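Local structure of beta sliding clamp (5WCE) at residues R104-I107 / S112-N115; F152-E157 / N164-H169; R217-S222 / F238-A243; A284-E289 / G313-E318; R180-D185 / P255-V260. The protein probably encircles DNA as a ring-shaped head-to-tail dimer, tethering DNA polymerases and other proteins to it and so making replication processive. All coordinates share one frame; numbering follows the deposited sequence. Where two conformers were deposited one is given.

Contact 1: R104-I107 / S112-N115; sequences RLVI and SRFN
Ile107 and Phe114 are an antiparallel hydrogen-bonded pair in a beta hairpin. Phe114 N donates to Ile107 O at 2.7 Å, almost straight and in the carbonyl plane; Ile107 N answers with a bond to Phe114 O of 2.8 Å. One residue along, Val106 and Asn115 form a non-hydrogen-bonded pair, where a CA-H group approaches each carbonyl instead: Val106 CA lies 3.3 Å from Phe114 O. On the face bearing Val106, two guanidinium groups lie flat on aliphatic carbon. The chain of Arg113 runs extended to NE, and a turn at chi4 (80°) lays the guanidinium flat over Val106, whose CG1 sits above the centre of the group, 3.5 Å from Arg113 CZ. Arg104 treats Asn115 in the same way: a bend at chi3 (-56°) turns its guanidinium face onto Asn115 CB, with Arg104 NE at 3.6 Å. On the opposite face of the sheet, Ile107 CD1 meets Phe114 CB at 4.1 Å. In the next shell, Asp102 holds Arg104 by a salt bridge at NE, while Arg104 NH1 bonds to Ala312 O of the second subunit. A leucine in place of Arg104 would probably leave Asp102 without its charged mate and that carbonyl across the interface without its donor. Strand 105-109 has strand 93-97 along its other side, where Ile107 packs on Val94 and Leu96. Helix 78-87 covers the face of Ile107 and Phe114 with Leu81 and Ile84. Strand 112-116 is the last of its sheet within the chain, and an antiparallel strand of the second subunit continues that sheet beyond it.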
# COMPACT_ATOMS: atom_id res chain seq x y z
N ARG A 104 22.81 24.63 -15.56
CA ARG A 104 22.00 23.48 -15.20
C ARG A 104 22.40 22.25 -15.99
O ARG A 104 22.86 22.34 -17.08
CB ARG A 104 20.52 23.84 -15.37
CG ARG A 104 20.01 24.79 -14.30
CD ARG A 104 18.61 25.33 -14.60
NE ARG A 104 18.57 25.99 -15.91
CZ ARG A 104 17.46 26.52 -16.45
NH1 ARG A 104 16.32 26.53 -15.79
NH2 ARG A 104 17.53 27.06 -17.66
N LEU A 105 22.21 21.08 -15.45
CA LEU A 105 22.36 19.81 -16.21
C LEU A 105 21.24 19.74 -17.27
O LEU A 105 20.06 19.91 -16.94
CB LEU A 105 22.24 18.62 -15.29
CG LEU A 105 22.18 17.25 -15.95
CD1 LEU A 105 23.45 16.97 -16.71
CD2 LEU A 105 21.91 16.16 -14.96
N VAL A 106 21.60 19.50 -18.52
CA VAL A 106 20.58 19.39 -19.59
C VAL A 106 20.37 17.91 -19.95
O VAL A 106 21.34 17.22 -20.29
CB VAL A 106 20.97 20.16 -20.86
CG1 VAL A 106 19.90 19.98 -21.92
CG2 VAL A 106 21.16 21.64 -20.52
N ILE A 107 19.12 17.45 -19.87
CA ILE A 107 18.76 16.08 -20.18
C ILE A 107 17.87 16.21 -21.37
O ILE A 107 16.82 16.90 -21.30
CB ILE A 107 18.01 15.35 -19.04
CG1 ILE A 107 18.85 15.32 -17.76
CG2 ILE A 107 17.59 13.94 -19.44
CD1 ILE A 107 18.31 16.23 -16.71
N SER A 112 11.78 15.83 -25.63
CA SER A 112 11.85 16.35 -24.25
C SER A 112 13.22 16.94 -23.91
O SER A 112 14.27 16.35 -24.24
CB SER A 112 11.67 15.21 -23.22
OG SER A 112 10.57 14.40 -23.50
N ARG A 113 13.20 18.06 -23.18
CA ARG A 113 14.41 18.70 -22.66
C ARG A 113 14.18 19.15 -21.23
O ARG A 113 13.19 19.88 -20.95
CB ARG A 113 14.77 19.90 -23.52
CG ARG A 113 16.11 20.55 -23.18
CD ARG A 113 16.25 21.79 -24.03
NE ARG A 113 17.50 22.49 -23.85
CZ ARG A 113 18.66 22.14 -24.40
NH1 ARG A 113 18.78 21.03 -25.13
NH2 ARG A 113 19.75 22.89 -24.16
N PHE A 114 15.06 18.71 -20.32
CA PHE A 114 15.00 19.13 -18.94
C PHE A 114 16.29 19.87 -18.56
O PHE A 114 17.37 19.52 -19.02
CB PHE A 114 14.81 17.96 -18.02
CG PHE A 114 13.63 17.10 -18.36
CD1 PHE A 114 13.70 16.19 -19.42
CD2 PHE A 114 12.48 17.17 -17.62
CE1 PHE A 114 12.60 15.42 -19.77
CE2 PHE A 114 11.37 16.38 -17.94
CZ PHE A 114 11.44 15.51 -19.02
N ASN A 115 16.14 20.92 -17.75
CA ASN A 115 17.31 21.65 -17.16
C ASN A 115 17.14 21.54 -15.65
O ASN A 115 16.12 21.98 -15.08
CB ASN A 115 17.32 23.11 -17.58
CG ASN A 115 17.21 23.30 -19.10
OD1 ASN A 115 18.16 23.63 -19.75
ND2 ASN A 115 16.08 23.14 -19.65

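Contact 2: F152-E157 / N164-H169; sequences FAISTE and NGLYVH
An ST turn at Ser155, in the loop that follows helix 140-148 of the central domain, lies against Asn164 at the start of strand 165-173. Ser155 OG accepts from Glu157 N at 3.0 Å in a nearly straight bond, which fixes the local bend of the loop at Ser155. Just before the turn, Ile154 provides the apolar part of the contact. Its CG2, anti to the backbone N, presses on the Asn164-Gly165 peptide, 3.6 Å from Gly165 N. The other branch ends in CD1, which lies 3.9 Å from Leu166 CB where the two side chains cross at about a right angle. Ala183 of the adjoining strand 176-184 packs against both Ile154 and Leu166. An alanine here lacks both branches and is likely to leave a gap between the loop and Leu166. Arg210 ties the loop down from helix 210-220, its NH1 bonding to Ser155 O and Glu157 O. The amide of Asn164 is held at both ends: ND2 donates to Thr159 OG1, and OD1 takes a hydrogen from a water molecule 2.6 Å away. That same water lies 3.0 Å from Ser155 OG and so bridges the two side chains.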
# COMPACT_ATOMS: atom_id res chain seq x y z
N PHE A 152 14.04 -9.58 10.47
CA PHE A 152 12.80 -9.23 11.15
C PHE A 152 13.02 -8.95 12.63
O PHE A 152 12.28 -8.18 13.22
CB PHE A 152 11.75 -10.35 10.97
CG PHE A 152 12.00 -11.57 11.83
CD1 PHE A 152 12.82 -12.61 11.39
CD2 PHE A 152 11.48 -11.65 13.12
CE1 PHE A 152 13.11 -13.71 12.21
CE2 PHE A 152 11.75 -12.75 13.94
CZ PHE A 152 12.53 -13.78 13.47
N ALA A 153 14.07 -9.52 13.24
CA ALA A 153 14.31 -9.32 14.64
C ALA A 153 15.19 -8.11 14.99
O ALA A 153 15.44 -7.84 16.17
CB ALA A 153 14.94 -10.55 15.23
N ILE A 154 15.66 -7.38 13.97
CA ILE A 154 16.48 -6.19 14.23
C ILE A 154 15.54 -5.11 14.70
O ILE A 154 14.46 -4.96 14.14
CB ILE A 154 17.20 -5.67 12.95
CG1 ILE A 154 18.19 -6.74 12.42
CG2 ILE A 154 17.88 -4.33 13.20
CD1 ILE A 154 18.73 -6.40 11.03
N SER A 155 15.97 -4.32 15.68
CA SER A 155 15.11 -3.23 16.16
C SER A 155 14.92 -2.19 15.05
O SER A 155 15.85 -1.92 14.28
CB SER A 155 15.66 -2.55 17.39
OG SER A 155 14.96 -1.33 17.57
N THR A 156 13.70 -1.64 14.99
CA THR A 156 13.38 -0.60 14.02
C THR A 156 13.58 0.83 14.58
O THR A 156 13.26 1.79 13.92
CB THR A 156 11.92 -0.75 13.56
OG1 THR A 156 11.11 -0.71 14.72
CG2 THR A 156 11.67 -2.06 12.86
N GLU A 157 14.11 0.96 15.79
CA GLU A 157 14.39 2.26 16.42
C GLU A 157 15.44 3.08 15.65
O GLU A 157 16.37 2.52 15.02
CB GLU A 157 14.90 2.03 17.85
CG GLU A 157 14.64 3.12 18.88
CD GLU A 157 13.18 3.19 19.37
OE1 GLU A 157 12.60 4.31 19.45
OE2 GLU A 157 12.63 2.11 19.68
N ASN A 164 20.27 -2.02 16.69
CA ASN A 164 19.64 -1.57 15.47
C ASN A 164 20.46 -2.02 14.25
O ASN A 164 20.47 -1.35 13.25
CB ASN A 164 19.44 -0.04 15.46
CG ASN A 164 18.75 0.47 16.73
OD1 ASN A 164 18.08 -0.29 17.43
ND2 ASN A 164 18.97 1.74 17.06
N GLY A 165 21.12 -3.17 14.34
CA GLY A 165 21.71 -3.78 13.16
C GLY A 165 21.96 -5.26 13.35
O GLY A 165 21.58 -5.83 14.38
N LEU A 166 22.58 -5.87 12.35
CA LEU A 166 22.72 -7.31 12.26
C LEU A 166 24.16 -7.66 12.57
O LEU A 166 25.06 -7.13 11.92
CB LEU A 166 22.33 -7.76 10.85
CG LEU A 166 22.36 -9.29 10.59
CD1 LEU A 166 21.24 -9.95 11.38
CD2 LEU A 166 22.19 -9.55 9.11
N TYR A 167 24.38 -8.48 13.61
CA TYR A 167 25.72 -8.79 14.04
C TYR A 167 26.29 -9.93 13.18
O TYR A 167 25.83 -11.08 13.29
CB TYR A 167 25.77 -9.15 15.52
CG TYR A 167 27.14 -9.45 16.06
CD1 TYR A 167 28.20 -8.57 15.85
CD2 TYR A 167 27.39 -10.58 16.81
CE1 TYR A 167 29.46 -8.82 16.35
CE2 TYR A 167 28.65 -10.87 17.33
CZ TYR A 167 29.67 -10.00 17.09
OH TYR A 167 30.90 -10.26 17.61
N VAL A 168 27.26 -9.59 12.33
CA VAL A 168 27.84 -10.53 11.38
C VAL A 168 29.23 -10.87 11.86
O VAL A 168 30.03 -10.00 12.07
CB VAL A 168 27.83 -10.00 9.94
CG1 VAL A 168 28.50 -10.99 9.01
CG2 VAL A 168 26.43 -9.67 9.52
N HIS A 169 29.46 -12.16 12.13
CA HIS A 169 30.66 -12.65 12.71
C HIS A 169 30.89 -14.15 12.44
O HIS A 169 29.98 -14.84 11.97
CB HIS A 169 30.67 -12.44 14.23
CG HIS A 169 29.55 -13.16 14.95
ND1 HIS A 169 28.22 -12.94 14.67
CD2 HIS A 169 29.58 -14.09 15.94
CE1 HIS A 169 27.48 -13.72 15.45
NE2 HIS A 169 28.28 -14.41 16.23
O HOH W 1 16.73 -0.29 19.69

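Contact 3: R217-S222 / F238-A243; sequences RRLMES and FEFGAA
A chi1 of -43° in Phe240, with CG anti to the carbonyl carbon, turns the ring face toward Leu219 CB, and a chi1 of -68° in Leu219 lays CD1 along the CE2 side of that ring. Leu219 CB is the atom on the face: it stands 3.6 Å from the ring centroid of Phe240, close to the ring normal, a CH-pi contact made by the root of the side chain. The branch beyond it follows the ring, and Leu219 CD1 comes within 3.5 Å of Phe240 CE2. Met220 takes a different route. Its CB starts out pointing away from the strand, yet CG swings back to the edge of the same ring and lies near its plane, 3.8 Å from Phe240 CE1. Face and edge of one phenyl group are thus gripped by consecutive residues of the helix. Beyond the edge, Met220 packs on Leu143, Ile144 and Ile147 of helix 140-148, while Val227 and Ala223 also pack on Phe240. The ring is carried by the last residue of strand 235-240, where a type II' turn from Phe240 to Ala243 reverses the chain. Phe240 N donates to Ala243 O at 2.8 Å, and the return bond from Ala243 N to Phe240 O measures 3.2 Å. Gly241 fills the turn position with positive phi, a backbone conformation that favours glycine. A tight hairpin with its aromatic buried against the C-terminal part of helix 210-220 joins that helix to the sheet in the central domain, in keeping with the sliding-clamp fold, whose domains pack paired helices against beta sheets.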
# COMPACT_ATOMS: atom_id res chain seq x y z
N ARG A 217 20.26 -6.13 0.78
CA ARG A 217 19.34 -7.18 0.43
C ARG A 217 18.60 -6.83 -0.88
O ARG A 217 18.41 -7.71 -1.71
CB ARG A 217 18.32 -7.38 1.59
CG ARG A 217 17.26 -8.46 1.33
CD ARG A 217 17.88 -9.82 1.06
NE ARG A 217 16.82 -10.76 0.76
CZ ARG A 217 16.30 -10.99 -0.43
NH1 ARG A 217 16.73 -10.34 -1.49
NH2 ARG A 217 15.34 -11.91 -0.58
N ARG A 218 18.22 -5.57 -1.06
CA ARG A 218 17.61 -5.11 -2.33
C ARG A 218 18.52 -5.35 -3.53
O ARG A 218 18.14 -5.96 -4.52
CB ARG A 218 17.21 -3.63 -2.20
CG ARG A 218 16.31 -3.15 -3.30
CD ARG A 218 16.05 -1.63 -3.31
NE ARG A 218 15.89 -1.06 -1.97
CZ ARG A 218 14.77 -1.05 -1.22
NH1 ARG A 218 13.60 -1.57 -1.62
NH2 ARG A 218 14.84 -0.48 -0.02
N LEU A 219 19.78 -4.93 -3.40
CA LEU A 219 20.77 -5.15 -4.45
C LEU A 219 21.06 -6.61 -4.73
O LEU A 219 21.36 -7.01 -5.89
CB LEU A 219 22.07 -4.39 -4.12
CG LEU A 219 21.92 -2.86 -4.19
CD1 LEU A 219 23.09 -2.10 -3.57
CD2 LEU A 219 21.72 -2.34 -5.61
N MET A 220 21.01 -7.45 -3.68
CA MET A 220 21.10 -8.89 -3.87
C MET A 220 20.05 -9.46 -4.79
O MET A 220 20.32 -10.48 -5.39
CB MET A 220 21.01 -9.62 -2.54
CG MET A 220 22.31 -9.59 -1.82
SD MET A 220 22.17 -10.26 -0.17
CE MET A 220 23.17 -9.06 0.69
N GLU A 221 18.87 -8.83 -4.91
CA GLU A 221 17.84 -9.36 -5.80
C GLU A 221 18.30 -9.38 -7.27
O GLU A 221 17.88 -10.25 -8.02
CB GLU A 221 16.47 -8.71 -5.63
CG GLU A 221 15.32 -9.72 -5.81
CD GLU A 221 15.11 -10.64 -4.61
OE1 GLU A 221 14.23 -10.34 -3.78
OE2 GLU A 221 15.82 -11.65 -4.45
N SER A 222 19.20 -8.46 -7.67
CA SER A 222 19.72 -8.37 -9.05
C SER A 222 21.17 -8.87 -9.20
O SER A 222 21.76 -8.70 -10.28
CB SER A 222 19.71 -6.90 -9.49
OG SER A 222 18.47 -6.23 -9.33
N PHE A 238 29.84 -4.33 0.27
CA PHE A 238 29.25 -5.38 -0.53
C PHE A 238 29.45 -4.95 -1.98
O PHE A 238 29.04 -3.84 -2.36
CB PHE A 238 27.78 -5.51 -0.28
CG PHE A 238 27.40 -5.79 1.13
CD1 PHE A 238 27.17 -7.10 1.54
CD2 PHE A 238 27.12 -4.73 2.03
CE1 PHE A 238 26.78 -7.37 2.83
CE2 PHE A 238 26.73 -5.02 3.32
CZ PHE A 238 26.55 -6.34 3.71
N GLU A 239 30.04 -5.82 -2.78
CA GLU A 239 30.12 -5.60 -4.23
C GLU A 239 29.23 -6.61 -5.01
O GLU A 239 29.36 -7.85 -4.83
CB GLU A 239 31.55 -5.80 -4.65
CG GLU A 239 32.18 -4.68 -5.43
CD GLU A 239 33.58 -5.06 -5.79
OE1 GLU A 239 33.78 -6.03 -6.58
OE2 GLU A 239 34.51 -4.45 -5.23
N PHE A 240 28.39 -6.06 -5.91
CA PHE A 240 27.40 -6.81 -6.71
C PHE A 240 27.68 -6.48 -8.18
O PHE A 240 26.92 -5.67 -8.79
CB PHE A 240 25.99 -6.33 -6.42
CG PHE A 240 25.67 -6.07 -4.96
CD1 PHE A 240 25.05 -7.09 -4.19
CD2 PHE A 240 25.85 -4.83 -4.38
CE1 PHE A 240 24.69 -6.86 -2.89
CE2 PHE A 240 25.52 -4.60 -3.07
CZ PHE A 240 24.94 -5.63 -2.31
N GLY A 241 28.78 -6.97 -8.72
CA GLY A 241 29.22 -6.59 -10.07
C GLY A 241 29.52 -5.10 -10.23
O GLY A 241 30.41 -4.59 -9.60
N ALA A 242 28.72 -4.40 -11.00
CA ALA A 242 28.94 -2.97 -11.22
C ALA A 242 28.52 -2.10 -10.02
O ALA A 242 29.01 -0.98 -9.85
CB ALA A 242 28.21 -2.53 -12.51
N ALA A 243 27.58 -2.58 -9.22
CA ALA A 243 27.11 -1.83 -8.10
C ALA A 243 27.91 -2.22 -6.83
O ALA A 243 28.43 -3.37 -6.72
CB ALA A 243 25.64 -2.06 -7.93

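Contact 4: A284-E289 / G313-E318; sequences ATISAE and GQAVEE
Ile286 is the third residue of a type I turn from Ala284 to Ser287, closed by a Ser287 N to Ala284 O bond of 3.1 Å, and its CA lies 6.4 Å from Gly313 CA. From this turn, in the loop after helix 273-284, the isoleucine reaches the start of strand 314-320. A chi1 of 45° puts CG1 between the backbone N and the carbonyl carbon, the crowded position, and both branches then meet the strand. CG1 touches Ala315 CB at 3.7 Å; CG2 rests beside the backbone, 3.9 Å from Gln314 O. Farther along the loop, Ser287 OG accepts from Glu289 N at 3.0 Å and forms an ST turn. One amide outside the contact links the two chain segments: Asn309 ND2 donates to Ile286 O, and Asn309 OD1 accepts from Gly313 N. Val307 of the neighbouring strand also packs on Ile286, and Val283 of the helix on Ala315. From the second subunit, Leu116 packs against Ile286 and Phe114 against Ala315, while strand 314-320 pairs antiparallel with a strand of that chain. Loop and edge strand thus form part of the C-terminal-domain side of the head-to-tail interface that closes a sliding-clamp ring.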
# COMPACT_ATOMS: atom_id res chain seq x y z
N ALA A 284 -5.50 -14.29 18.15
CA ALA A 284 -4.99 -12.92 18.25
C ALA A 284 -5.89 -11.85 17.57
O ALA A 284 -5.80 -10.67 17.89
CB ALA A 284 -3.58 -12.83 17.68
N THR A 285 -6.71 -12.30 16.64
CA THR A 285 -7.72 -11.49 16.03
C THR A 285 -8.68 -10.79 16.93
O THR A 285 -9.29 -9.82 16.45
CB THR A 285 -8.64 -12.30 15.11
OG1 THR A 285 -7.82 -13.06 14.23
CG2 THR A 285 -9.49 -11.41 14.22
N ILE A 286 -8.92 -11.26 18.14
CA ILE A 286 -9.89 -10.48 18.98
C ILE A 286 -9.28 -9.14 19.40
O ILE A 286 -10.04 -8.33 19.93
CB ILE A 286 -10.53 -11.13 20.27
CG1 ILE A 286 -9.53 -11.86 21.08
CG2 ILE A 286 -11.82 -11.94 20.00
CD1 ILE A 286 -8.33 -11.08 21.43
N SER A 287 -7.98 -8.88 19.21
CA SER A 287 -7.38 -7.62 19.62
C SER A 287 -7.00 -6.84 18.35
O SER A 287 -6.34 -7.37 17.44
CB SER A 287 -6.17 -7.87 20.57
OG SER A 287 -5.42 -6.71 20.73
N ALA A 288 -7.43 -5.59 18.29
CA ALA A 288 -6.96 -4.64 17.28
C ALA A 288 -5.73 -3.88 17.82
O ALA A 288 -5.18 -3.05 17.10
CB ALA A 288 -8.08 -3.67 16.88
N GLU A 289 -5.30 -4.19 19.05
CA GLU A 289 -4.18 -3.49 19.72
C GLU A 289 -2.86 -3.83 19.01
O GLU A 289 -2.71 -4.96 18.54
CB GLU A 289 -4.09 -3.89 21.21
CG GLU A 289 -5.40 -3.79 22.00
N GLY A 313 -13.16 -8.83 25.36
CA GLY A 313 -13.22 -9.93 24.42
C GLY A 313 -12.22 -11.03 24.73
O GLY A 313 -11.10 -10.73 25.08
N GLN A 314 -12.63 -12.28 24.55
CA GLN A 314 -11.77 -13.46 24.74
C GLN A 314 -11.76 -14.37 23.49
O GLN A 314 -12.78 -14.49 22.81
CB GLN A 314 -12.33 -14.28 25.89
CG GLN A 314 -11.48 -15.46 26.27
CD GLN A 314 -12.17 -16.35 27.31
OE1 GLN A 314 -12.62 -15.86 28.33
NE2 GLN A 314 -12.22 -17.68 27.06
N ALA A 315 -10.61 -15.02 23.23
CA ALA A 315 -10.50 -16.07 22.21
C ALA A 315 -9.67 -17.22 22.70
O ALA A 315 -8.53 -17.00 23.18
CB ALA A 315 -9.87 -15.50 20.97
N VAL A 316 -10.21 -18.43 22.60
CA VAL A 316 -9.51 -19.66 22.95
C VAL A 316 -9.47 -20.66 21.81
O VAL A 316 -10.51 -20.90 21.15
CB VAL A 316 -10.21 -20.32 24.13
CG1 VAL A 316 -9.49 -21.55 24.64
CG2 VAL A 316 -10.32 -19.30 25.23
N GLU A 317 -8.32 -21.33 21.64
CA GLU A 317 -8.22 -22.47 20.72
C GLU A 317 -7.30 -23.55 21.25
O GLU A 317 -6.20 -23.23 21.75
CB GLU A 317 -7.79 -22.03 19.30
CG GLU A 317 -7.68 -23.16 18.31
CD GLU A 317 -7.73 -22.72 16.88
OE1 GLU A 317 -8.01 -21.53 16.60
OE2 GLU A 317 -7.53 -23.58 15.99
N GLU A 318 -7.75 -24.82 21.15
CA GLU A 318 -6.88 -25.97 21.51
C GLU A 318 -6.19 -26.50 20.27
O GLU A 318 -6.79 -26.61 19.20
CB GLU A 318 -7.67 -27.08 22.15
CG GLU A 318 -8.50 -26.61 23.34
CD GLU A 318 -9.43 -27.68 23.89
OE1 GLU A 318 -9.68 -28.70 23.21
OE2 GLU A 318 -9.91 -27.47 25.03

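Contact 5: R180-D185 / P255-V260; sequences RAVATD and PDYMRV
Tyr257 lays its ring against Val182 in an antiparallel sheet of the sliding-clamp fold, where the chain crosses from the central to the C-terminal domain over strand 176-184. Leaving CB, a chi1 of 71° sets CG between the backbone N and the carbonyl carbon and directs the ring at the strand. CG meets the first methyl of the valine, Val182 CG1, at 4.1 Å. The second methyl, CG2, stands over the ring face in a CH-pi contact, 3.8 Å from the centroid and shifted toward the far rim. Accordingly CZ is the ring atom it comes nearest, with Val182 CG2 at 3.7 Å. CE1 passes 3.8 Å from Arg180 NH1, which lies at the ring edge and near its plane. At the tip, Tyr257 OH accepts a nearly straight bond of 3.0 Å from Arg180 NH1. The same Tyr257 OH lies 3.3 Å from Arg180 CD. The hydroxyl lies close to the guanidinium plane, although that plane and the ring are turned 66° apart. His169 NE2 also bonds to Tyr257 OH, so this buried oxygen is gripped by two partners. The other arm of the guanidinium, Arg180 NH2, forms salt bridges with Glu193 and Glu173; these carboxylates probably help to fix its rotation and to balance its charge. Leu189 packs against the tyrosine from strand 188-195. Asp256 centres an inverse gamma turn, and Val260 N bonds to Tyr257 O in the short helical turn that follows. The next side chain, Met258, extends back to the arginine, bringing its CE methyl 4.0 Å from Arg180 NH1.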
# COMPACT_ATOMS: atom_id res chain seq x y z
N ARG A 180 27.99 -16.31 10.73
CA ARG A 180 26.76 -16.24 11.50
C ARG A 180 26.21 -14.81 11.53
O ARG A 180 26.98 -13.84 11.60
CB ARG A 180 27.02 -16.74 12.94
CG ARG A 180 25.78 -16.69 13.86
CD ARG A 180 26.14 -17.17 15.25
NE ARG A 180 26.28 -18.62 15.30
CZ ARG A 180 26.53 -19.33 16.41
NH1 ARG A 180 26.72 -18.73 17.60
NH2 ARG A 180 26.61 -20.66 16.34
N ALA A 181 24.91 -14.69 11.44
CA ALA A 181 24.21 -13.44 11.59
C ALA A 181 23.25 -13.56 12.78
O ALA A 181 22.48 -14.54 12.85
CB ALA A 181 23.45 -13.11 10.33
N VAL A 182 23.32 -12.61 13.70
CA VAL A 182 22.44 -12.57 14.89
C VAL A 182 21.75 -11.20 14.96
O VAL A 182 22.40 -10.16 14.80
CB VAL A 182 23.17 -12.82 16.20
CG1 VAL A 182 22.24 -12.58 17.39
CG2 VAL A 182 23.71 -14.23 16.26
N ALA A 183 20.43 -11.22 15.13
CA ALA A 183 19.64 -10.00 15.30
C ALA A 183 18.84 -10.12 16.59
O ALA A 183 18.31 -11.20 16.90
CB ALA A 183 18.68 -9.81 14.14
N THR A 184 18.77 -9.06 17.33
CA THR A 184 17.88 -8.96 18.50
C THR A 184 17.45 -7.50 18.73
O THR A 184 18.22 -6.55 18.54
CB THR A 184 18.50 -9.58 19.76
OG1 THR A 184 17.53 -9.56 20.82
CG2 THR A 184 19.77 -8.93 20.20
N ASP A 185 16.23 -7.35 19.21
CA ASP A 185 15.66 -6.04 19.55
C ASP A 185 15.39 -5.93 21.02
O ASP A 185 14.68 -5.04 21.44
CB ASP A 185 14.36 -5.83 18.74
CG ASP A 185 13.30 -6.85 19.06
OD1 ASP A 185 13.53 -7.75 19.92
OD2 ASP A 185 12.23 -6.74 18.45
N PRO A 255 25.76 -7.48 22.37
CA PRO A 255 25.67 -8.23 23.62
C PRO A 255 26.14 -9.68 23.51
O PRO A 255 26.19 -10.26 22.41
CB PRO A 255 24.18 -8.16 23.97
CG PRO A 255 23.50 -7.68 22.73
CD PRO A 255 24.49 -6.80 22.04
N ASP A 256 26.52 -10.24 24.64
CA ASP A 256 26.90 -11.64 24.75
C ASP A 256 25.63 -12.51 24.57
O ASP A 256 25.12 -13.09 25.54
CB ASP A 256 27.62 -11.91 26.09
CG ASP A 256 28.20 -13.33 26.19
OD1 ASP A 256 28.09 -14.14 25.25
OD2 ASP A 256 28.73 -13.66 27.27
N TYR A 257 25.15 -12.61 23.32
CA TYR A 257 23.94 -13.33 22.99
C TYR A 257 24.03 -14.81 23.30
O TYR A 257 22.99 -15.44 23.54
CB TYR A 257 23.54 -13.11 21.50
CG TYR A 257 24.46 -13.80 20.57
CD1 TYR A 257 24.30 -15.14 20.29
CD2 TYR A 257 25.54 -13.14 19.99
CE1 TYR A 257 25.17 -15.82 19.46
CE2 TYR A 257 26.41 -13.82 19.15
CZ TYR A 257 26.21 -15.16 18.88
OH TYR A 257 27.08 -15.84 18.09
N MET A 258 25.24 -15.39 23.31
CA MET A 258 25.39 -16.80 23.70
C MET A 258 24.79 -17.08 25.11
O MET A 258 24.27 -18.17 25.33
CB MET A 258 26.84 -17.28 23.57
CG MET A 258 27.25 -17.39 22.09
SD MET A 258 29.01 -17.58 21.77
CE MET A 258 29.15 -16.88 20.15
N ARG A 259 24.78 -16.07 25.98
CA ARG A 259 24.21 -16.18 27.34
C ARG A 259 22.69 -16.19 27.39
O ARG A 259 22.08 -16.65 28.36
CB ARG A 259 24.74 -15.02 28.21
N VAL A 260 22.08 -15.69 26.32
CA VAL A 260 20.65 -15.58 26.18
C VAL A 260 20.05 -16.82 25.49
O VAL A 260 18.87 -17.11 25.66
CB VAL A 260 20.31 -14.32 25.34
CG1 VAL A 260 18.80 -14.07 25.34
CG2 VAL A 260 21.04 -13.09 25.89

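In the fold
From the N terminus, contact 1 closes a short hairpin in the N-terminal domain. Contact 2 then closes the loop leading into strand 165-173 of the central domain. Contact 5 closes a long excursion that begins on the next strand, 176-184, and contact 3 lies within that excursion, joining helix and hairpin. Contact 4 follows in the C-terminal domain; no two contacts cross. Contacts 2 and 5 touch, through the bond between His169 and Tyr257 and the pairing of their adjacent strands. Contacts 1 and 4 have centres about 58 Å apart in one chain, yet across the dimer interface their strands pair.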